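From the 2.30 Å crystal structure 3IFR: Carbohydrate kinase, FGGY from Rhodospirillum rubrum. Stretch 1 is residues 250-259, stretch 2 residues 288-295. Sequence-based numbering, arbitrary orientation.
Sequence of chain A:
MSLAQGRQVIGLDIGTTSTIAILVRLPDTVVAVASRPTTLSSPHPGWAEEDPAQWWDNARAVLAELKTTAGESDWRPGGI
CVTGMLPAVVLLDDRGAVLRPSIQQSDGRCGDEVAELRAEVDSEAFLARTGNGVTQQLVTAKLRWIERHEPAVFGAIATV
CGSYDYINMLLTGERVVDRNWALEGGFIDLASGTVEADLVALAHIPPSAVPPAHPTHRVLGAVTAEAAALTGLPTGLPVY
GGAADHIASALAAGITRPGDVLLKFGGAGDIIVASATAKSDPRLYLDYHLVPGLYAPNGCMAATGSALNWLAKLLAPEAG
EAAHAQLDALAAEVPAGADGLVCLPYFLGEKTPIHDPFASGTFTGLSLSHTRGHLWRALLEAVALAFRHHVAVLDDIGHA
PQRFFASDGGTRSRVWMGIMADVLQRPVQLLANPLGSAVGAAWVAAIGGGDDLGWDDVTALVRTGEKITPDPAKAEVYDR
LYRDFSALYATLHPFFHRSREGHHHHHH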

ATOM      1  N   ALA A 250       1.250  -2.437  -7.166  1.00 24.21           N
ATOM      2  CA  ALA A 250       2.534  -2.200  -7.837  1.00 23.41           C
ATOM      3  C   ALA A 250       2.631  -3.078  -9.100  1.00 23.04           C
ATOM      4  O   ALA A 250       2.880  -2.594 -10.187  1.00 25.60           O
ATOM      5  CB  ALA A 250       3.697  -2.439  -6.910  1.00 21.17           C
ATOM      6  N   LEU A 251       2.408  -4.366  -8.950  1.00 24.62           N
ATOM      7  CA  LEU A 251       2.333  -5.290 -10.090  1.00 25.61           C
ATOM      8  C   LEU A 251       1.474  -4.768 -11.242  1.00 22.27           C
ATOM      9  O   LEU A 251       1.890  -4.744 -12.368  1.00 24.15           O
ATOM     10  CB  LEU A 251       1.735  -6.610  -9.611  1.00 22.92           C
ATOM     11  CG  LEU A 251       1.701  -7.664 -10.706  1.00 23.26           C
ATOM     12  CD1 LEU A 251       3.113  -7.862 -11.254  1.00 20.55           C
ATOM     13  CD2 LEU A 251       1.082  -8.972 -10.178  1.00 19.62           C
ATOM     14  N   ALA A 252       0.259  -4.352 -10.952  1.00 27.16           N
ATOM     15  CA  ALA A 252      -0.644  -3.836 -11.994  1.00 25.43           C
ATOM     16  C   ALA A 252      -0.070  -2.624 -12.655  1.00 24.91           C
ATOM     17  O   ALA A 252      -0.330  -2.370 -13.837  1.00 32.91           O
ATOM     18  CB  ALA A 252      -2.049  -3.513 -11.402  1.00 24.22           C
ATOM     19  N   ALA A 253       0.692  -1.841 -11.916  1.00 24.58           N
ATOM     20  CA  ALA A 253       1.328  -0.690 -12.542  1.00 26.47           C
ATOM     21  C   ALA A 253       2.562  -1.106 -13.357  1.00 24.01           C
ATOM     22  O   ALA A 253       3.229  -0.275 -13.951  1.00 27.36           O
ATOM     23  CB  ALA A 253       1.657   0.409 -11.517  1.00 24.04           C
ATOM     24  N   GLY A 254       2.846  -2.398 -13.393  1.00 22.58           N
ATOM     25  CA  GLY A 254       3.995  -2.896 -14.126  1.00 24.17           C
ATOM     26  C   GLY A 254       5.313  -2.843 -13.388  1.00 26.92           C
ATOM     27  O   GLY A 254       6.355  -2.725 -14.009  1.00 29.01           O
ATOM     28  N   ILE A 255       5.298  -2.888 -12.065  1.00 24.39           N
ATOM     29  CA  ILE A 255       6.547  -3.028 -11.338  1.00 21.53           C
ATOM     30  C   ILE A 255       6.826  -4.527 -11.164  1.00 22.68           C
ATOM     31  O   ILE A 255       6.299  -5.200 -10.223  1.00 23.43           O
ATOM     32  CB  ILE A 255       6.524  -2.261  -9.984  1.00 21.11           C
ATOM     33  CG1 ILE A 255       6.885  -0.784 -10.210  1.00 24.65           C
ATOM     34  CG2 ILE A 255       7.538  -2.828  -9.023  1.00 20.28           C
ATOM     35  CD1 ILE A 255       5.775   0.046 -10.744  1.00 22.19           C
ATOM     36  N   THR A 256       7.638  -5.051 -12.078  1.00 18.27           N
ATOM     37  CA  THR A 256       7.923  -6.478 -12.175  1.00 20.93           C
ATOM     38  C   THR A 256       9.402  -6.850 -12.232  1.00 20.78           C
ATOM     39  O   THR A 256       9.751  -8.015 -12.063  1.00 21.76           O
ATOM     40  CB  THR A 256       7.243  -7.134 -13.427  1.00 22.20           C
ATOM     41  OG1 THR A 256       7.926  -6.724 -14.599  1.00 24.80           O
ATOM     42  CG2 THR A 256       5.808  -6.721 -13.556  1.00 22.11           C
ATOM     43  N   ARG A 257      10.279  -5.896 -12.519  1.00 23.35           N
ATOM     44  CA  ARG A 257      11.712  -6.214 -12.627  1.00 22.38           C
ATOM     45  C   ARG A 257      12.519  -5.472 -11.576  1.00 22.02           C
ATOM     46  O   ARG A 257      12.224  -4.313 -11.256  1.00 22.25           O
ATOM     47  CB  ARG A 257      12.245  -5.816 -13.998  1.00 24.44           C
ATOM     48  CG  ARG A 257      11.300  -6.030 -15.204  1.00 28.95           C
ATOM     49  CD  ARG A 257      11.850  -5.272 -16.463  1.00 30.01           C
ATOM     50  NE  ARG A 257      11.129  -5.504 -17.724  1.00 38.52           N
ATOM     51  CZ  ARG A 257      11.250  -4.727 -18.812  1.00 41.61           C
ATOM     52  NH1 ARG A 257      12.059  -3.658 -18.787  1.00 33.06           N
ATOM     53  NH2 ARG A 257      10.566  -5.014 -19.930  1.00 40.84           N
ATOM     54  N   PRO A 258      13.564  -6.115 -11.054  1.00 20.12           N
ATOM     55  CA  PRO A 258      14.435  -5.412 -10.101  1.00 21.67           C
ATOM     56  C   PRO A 258      14.732  -4.003 -10.612  1.00 20.56           C
ATOM     57  O   PRO A 258      15.133  -3.831 -11.761  1.00 22.99           O
ATOM     58  CB  PRO A 258      15.708  -6.257 -10.109  1.00 21.50           C
ATOM     59  CG  PRO A 258      15.239  -7.611 -10.547  1.00 21.08           C
ATOM     60  CD  PRO A 258      14.096  -7.418 -11.458  1.00 20.47           C
ATOM     61  N   GLY A 259      14.499  -2.987  -9.795  1.00 22.01           N
ATOM     62  CA  GLY A 259      14.873  -1.639 -10.191  1.00 21.93           C
ATOM     63  C   GLY A 259      13.691  -0.800 -10.627  1.00 20.51           C
ATOM     64  O   GLY A 259      13.822   0.401 -10.743  1.00 19.54           O
TER
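Stretch 2, residues 288-295: YHLVPGLY

Packing of residues 288-295 against residues 250-259 of the FGGY carbohydrate kinase from Rhodospirillum rubrum. Stretch 1 is the end of a helix and the loop that follows; Gly 254 leaves helical geometry with positive phi (84°), and the bonds Ile 255 N to Ala 250 O (3.1 Å) and Gly 254 N to Leu 251 O (2.7 Å) close the last turn as a Schellman motif. Stretch 2 has no regular helix or strand. It is folded by a type II beta turn from Val 291 to Leu 294, closed by Leu 294 N to Val 291 O (3.0 Å), with Gly 293 at a phi of 104°; His 289 N to Leu 294 O (3.0 Å) ties the two arms together just outside the turn. The two stretches advance in the same general sense: Leu 251 lies nearest Leu 290 (CA to CA 7.5 Å), Thr 256 nearest Val 291 (CA to CA 6.8 Å) and Pro 258 nearest Leu 294 (CA to CA 7.4 Å). The contact buries 321 Å², both sides summed, and is largely apolar. At the helix end, Leu 251 (chi1 t, chi2 p) meets two neighbors with its two methyls: CD2 lies 3.9 Å from Leu 290 CD1, and CD1 lies 4.2 Å from Val 291 CG2. Farther along, Leu 294 points toward the loop, and its CD1 packs 3.9 Å from Pro 258 CD and 3.4 Å from Thr 256 O, so this methyl covers backbone as well as ring. The Thr 256 side chain itself points away. Between these two apolar patches, His 289 starts sideways but its ring end comes nearer the loop, with Ile 255 O at the ring edge. Pro 292 and Gly 293, at the tip of the turn, stay clear of stretch 1.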

ATOM      1  N   TYR A 288       7.441  -9.148   0.582  1.00 20.38           N
ATOM      2  CA  TYR A 288       7.788  -9.971  -0.558  1.00 20.68           C
ATOM      3  C   TYR A 288       7.049  -9.424  -1.760  1.00 22.98           C
ATOM      4  O   TYR A 288       5.915  -8.977  -1.631  1.00 22.14           O
ATOM      5  CB  TYR A 288       7.369 -11.408  -0.340  1.00 23.47           C
ATOM      6  CG  TYR A 288       8.152 -12.094   0.759  1.00 25.33           C
ATOM      7  CD1 TYR A 288       9.366 -12.699   0.493  1.00 25.50           C
ATOM      8  CD2 TYR A 288       7.663 -12.140   2.063  1.00 24.63           C
ATOM      9  CE1 TYR A 288      10.080 -13.329   1.495  1.00 27.31           C
ATOM     10  CE2 TYR A 288       8.366 -12.770   3.068  1.00 25.67           C
ATOM     11  CZ  TYR A 288       9.575 -13.355   2.780  1.00 24.51           C
ATOM     12  OH  TYR A 288      10.269 -13.965   3.778  1.00 22.49           O
ATOM     13  N   HIS A 289       7.666  -9.443  -2.943  1.00 22.15           N
ATOM     14  CA  HIS A 289       6.886  -9.130  -4.131  1.00 20.60           C
ATOM     15  C   HIS A 289       5.929 -10.282  -4.423  1.00 19.68           C
ATOM     16  O   HIS A 289       6.081 -11.369  -3.879  1.00 18.81           O
ATOM     17  CB  HIS A 289       7.792  -8.944  -5.324  1.00 21.91           C
ATOM     18  CG  HIS A 289       7.174  -8.135  -6.412  1.00 23.34           C
ATOM     19  ND1 HIS A 289       7.866  -7.158  -7.098  1.00 26.60           N
ATOM     20  CD2 HIS A 289       5.927  -8.138  -6.926  1.00 20.65           C
ATOM     21  CE1 HIS A 289       7.069  -6.602  -7.991  1.00 23.01           C
ATOM     22  NE2 HIS A 289       5.886  -7.171  -7.890  1.00 23.83           N
ATOM     23  N   LEU A 290       4.941 -10.062  -5.287  1.00 20.52           N
ATOM     24  CA  LEU A 290       4.130 -11.186  -5.752  1.00 19.83           C
ATOM     25  C   LEU A 290       4.992 -11.985  -6.718  1.00 21.25           C
ATOM     26  O   LEU A 290       4.946 -13.217  -6.733  1.00 23.06           O
ATOM     27  CB  LEU A 290       2.830 -10.745  -6.420  1.00 19.19           C
ATOM     28  CG  LEU A 290       1.952  -9.751  -5.648  1.00 20.37           C
ATOM     29  CD1 LEU A 290       0.630  -9.457  -6.336  1.00 18.51           C
ATOM     30  CD2 LEU A 290       1.721 -10.290  -4.251  1.00 19.99           C
ATOM     31  N   VAL A 291       5.807 -11.289  -7.503  1.00 21.82           N
ATOM     32  CA  VAL A 291       6.727 -11.978  -8.409  1.00 20.63           C
ATOM     33  C   VAL A 291       7.755 -12.852  -7.656  1.00 20.19           C
ATOM     34  O   VAL A 291       8.539 -12.378  -6.837  1.00 20.83           O
ATOM     35  CB  VAL A 291       7.416 -10.995  -9.377  1.00 20.80           C
ATOM     36  CG1 VAL A 291       8.342 -11.739 -10.302  1.00 18.50           C
ATOM     37  CG2 VAL A 291       6.393 -10.249 -10.197  1.00 19.78           C
ATOM     38  N   PRO A 292       7.729 -14.153  -7.925  1.00 20.52           N
ATOM     39  CA  PRO A 292       8.521 -15.114  -7.167  1.00 20.60           C
ATOM     40  C   PRO A 292       9.960 -14.740  -7.208  1.00 20.25           C
ATOM     41  O   PRO A 292      10.468 -14.530  -8.277  1.00 24.15           O
ATOM     42  CB  PRO A 292       8.302 -16.401  -7.939  1.00 20.57           C
ATOM     43  CG  PRO A 292       6.916 -16.235  -8.524  1.00 19.66           C
ATOM     44  CD  PRO A 292       6.857 -14.803  -8.911  1.00 20.18           C
ATOM     45  N   GLY A 293      10.618 -14.628  -6.074  1.00 21.61           N
ATOM     46  CA  GLY A 293      12.035 -14.370  -6.109  1.00 21.59           C
ATOM     47  C   GLY A 293      12.351 -12.937  -5.785  1.00 20.14           C
ATOM     48  O   GLY A 293      13.460 -12.610  -5.379  1.00 24.10           O
ATOM     49  N   LEU A 294      11.381 -12.062  -5.953  1.00 21.35           N
ATOM     50  CA  LEU A 294      11.630 -10.654  -5.691  1.00 20.02           C
ATOM     51  C   LEU A 294      11.089 -10.193  -4.346  1.00 24.38           C
ATOM     52  O   LEU A 294      10.160 -10.808  -3.777  1.00 24.12           O
ATOM     53  CB  LEU A 294      11.135  -9.785  -6.858  1.00 22.39           C
ATOM     54  CG  LEU A 294      11.717 -10.152  -8.257  1.00 20.90           C
ATOM     55  CD1 LEU A 294      11.309  -9.161  -9.293  1.00 18.44           C
ATOM     56  CD2 LEU A 294      13.252 -10.307  -8.261  1.00 16.46           C
ATOM     57  N   TYR A 295      11.723  -9.137  -3.826  1.00 24.70           N
ATOM     58  CA  TYR A 295      11.257  -8.381  -2.673  1.00 20.64           C
ATOM     59  C   TYR A 295      10.660  -7.051  -3.135  1.00 22.08           C
ATOM     60  O   TYR A 295      10.838  -6.641  -4.292  1.00 23.71           O
ATOM     61  CB  TYR A 295      12.420  -8.175  -1.710  1.00 23.70           C
ATOM     62  CG  TYR A 295      12.954  -9.474  -1.147  1.00 25.27           C
ATOM     63  CD1 TYR A 295      13.973 -10.158  -1.762  1.00 29.62           C
ATOM     64  CD2 TYR A 295      12.422 -10.025   0.014  1.00 30.01           C
ATOM     65  CE1 TYR A 295      14.461 -11.367  -1.237  1.00 28.44           C
ATOM     66  CE2 TYR A 295      12.909 -11.223   0.542  1.00 27.95           C
ATOM     67  CZ  TYR A 295      13.920 -11.881  -0.094  1.00 28.57           C
ATOM     68  OH  TYR A 295      14.389 -13.067   0.425  1.00 36.36           O
TER